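Local coordinates for protein putative transcriptional regulator, IclR family (Arthrobacter aurescens, PDB 3OBF) that probably acts as a DNA-binding transcription factor of the IclR family, represented here by its C-terminal, GAF-like domain, at residues 126-131 against 162-167. Numbering follows the deposited sequence.
Sequences SPVYDH and AAAAKV
No ring takes part in this contact: the Y129 side chain touches M135 and A175 instead, and P127 points its side chain away from the helix, its ring touching M135 on strand 135-144. The one planar group that meets the helix is the P127 carbonyl, its O 3.4 Å from A164 CB. On the same methyl, S126 CB closes to 3.6 Å from A164 CB. V128 spans one helical turn. Its CG1, anti to the backbone N (chi1 169°), touches V167 CG1 at 3.7 Å, the two valines crossing obliquely; its CG2 reaches A164 CB at 4.1 Å, so this central alanine fits against three consecutive strand residues. V167 likewise holds CG1 anti to N (177°), which directs that methyl at the strand. The axes of strand 126-129 and helix 162-167 run nearly parallel (8°) and approach to 7.2 Å, a closeness consistent with alanine at the central position. Helix 150-170 here packs on strand 121-129 of the domain's antiparallel sheet, with V12 of helix 3-20 touching V167. Since no hydrogen bond links the two segments, direct contact is mainly van der Waals, supplemented by T168 OG1, which is hydrogen-bonded to both Y129 N and A164 O; S126 OG bonds to G109 O.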
loop_
_atom_site.group_PDB
_atom_site.type_symbol
_atom_site.label_atom_id
_atom_site.label_comp_id
_atom_site.label_asym_id
_atom_site.label_seq_id
_atom_site.Cartn_x
_atom_site.Cartn_y
_atom_site.Cartn_z
ATOM N N SER A 126 3.114 -2.321 1.577
ATOM C CA SER A 126 3.532 -2.928 2.851
ATOM C C SER A 126 3.453 -1.923 4.007
ATOM O O SER A 126 3.631 -0.736 3.785
ATOM C CB SER A 126 4.971 -3.445 2.749
ATOM O OG SER A 126 5.038 -4.457 1.748
ATOM N N PRO A 127 3.183 -2.400 5.243
ATOM C CA PRO A 127 2.967 -1.473 6.360
ATOM C C PRO A 127 4.287 -1.029 7.004
ATOM O O PRO A 127 5.268 -1.752 6.950
ATOM C CB PRO A 127 2.094 -2.284 7.339
ATOM C CG PRO A 127 2.495 -3.766 7.036
ATOM C CD PRO A 127 2.831 -3.802 5.575
ATOM N N VAL A 128 4.293 0.176 7.574
ATOM C CA VAL A 128 5.427 0.723 8.287
ATOM C C VAL A 128 4.912 0.902 9.689
ATOM O O VAL A 128 3.785 1.365 9.858
ATOM C CB VAL A 128 5.834 2.099 7.691
ATOM C CG1 VAL A 128 6.849 2.828 8.605
ATOM C CG2 VAL A 128 6.415 1.912 6.294
ATOM N N TYR A 129 5.701 0.505 10.686
ATOM C CA TYR A 129 5.307 0.640 12.099
ATOM C C TYR A 129 6.227 1.563 12.891
ATOM O O TYR A 129 7.418 1.660 12.587
ATOM C CB TYR A 129 5.287 -0.729 12.808
ATOM C CG TYR A 129 4.343 -1.699 12.180
ATOM C CD1 TYR A 129 3.008 -1.719 12.535
ATOM C CD2 TYR A 129 4.795 -2.610 11.237
ATOM C CE1 TYR A 129 2.119 -2.639 11.939
ATOM C CE2 TYR A 129 3.941 -3.528 10.659
ATOM C CZ TYR A 129 2.607 -3.530 11.012
ATOM O OH TYR A 129 1.769 -4.427 10.407
ATOM N N ASP A 130 5.668 2.213 13.914
ATOM C CA ASP A 130 6.462 3.028 14.840
ATOM C C ASP A 130 6.880 2.184 16.045
ATOM O O ASP A 130 6.592 0.973 16.095
ATOM C CB ASP A 130 5.708 4.302 15.271
ATOM C CG ASP A 130 4.489 4.035 16.215
ATOM O OD1 ASP A 130 4.358 2.940 16.855
ATOM O OD2 ASP A 130 3.654 4.976 16.332
ATOM N N HIS A 131 7.571 2.816 16.996
ATOM C CA HIS A 131 8.151 2.113 18.139
ATOM C C HIS A 131 7.079 1.550 19.099
ATOM O O HIS A 131 7.355 0.696 19.919
ATOM C CB HIS A 131 9.152 3.032 18.869
ATOM C CG HIS A 131 8.503 4.173 19.603
ATOM N ND1 HIS A 131 8.077 4.067 20.915
ATOM C CD2 HIS A 131 8.213 5.441 19.214
ATOM C CE1 HIS A 131 7.558 5.220 21.303
ATOM N NE2 HIS A 131 7.628 6.072 20.292
ATOM N N ALA A 162 10.592 -5.417 1.904
ATOM C CA ALA A 162 11.945 -5.171 2.404
ATOM C C ALA A 162 12.155 -3.696 2.672
ATOM O O ALA A 162 12.687 -3.346 3.709
ATOM C CB ALA A 162 13.034 -5.728 1.441
ATOM N N ALA A 163 11.693 -2.828 1.764
ATOM C CA ALA A 163 11.789 -1.380 1.938
ATOM C C ALA A 163 10.968 -0.898 3.137
ATOM O O ALA A 163 11.465 -0.096 3.950
ATOM C CB ALA A 163 11.355 -0.637 0.657
ATOM N N ALA A 164 9.737 -1.394 3.275
ATOM C CA ALA A 164 8.932 -1.007 4.458
ATOM C C ALA A 164 9.588 -1.423 5.787
ATOM O O ALA A 164 9.510 -0.681 6.771
ATOM C CB ALA A 164 7.495 -1.517 4.377
ATOM N N ALA A 165 10.251 -2.587 5.794
ATOM C CA ALA A 165 10.944 -3.072 6.982
ATOM C C ALA A 165 12.126 -2.159 7.303
ATOM O O ALA A 165 12.487 -1.997 8.462
ATOM C CB ALA A 165 11.432 -4.522 6.799
ATOM N N LYS A 166 12.751 -1.599 6.267
ATOM C CA LYS A 166 13.876 -0.678 6.477
ATOM C C LYS A 166 13.384 0.644 7.106
ATOM O O LYS A 166 14.037 1.211 7.963
ATOM C CB LYS A 166 14.562 -0.339 5.142
ATOM C CG LYS A 166 15.726 -1.193 4.747
ATOM C CD LYS A 166 16.695 -0.419 3.864
ATOM C CE LYS A 166 18.165 -0.819 4.190
ATOM N NZ LYS A 166 18.731 -1.958 3.380
ATOM N N VAL A 167 12.268 1.166 6.616
ATOM C CA VAL A 167 11.701 2.368 7.208
ATOM C C VAL A 167 11.297 2.131 8.682
ATOM O O VAL A 167 11.622 2.933 9.558
ATOM C CB VAL A 167 10.522 2.895 6.350
ATOM C CG1 VAL A 167 9.850 4.155 6.998
ATOM C CG2 VAL A 167 11.042 3.211 4.967
#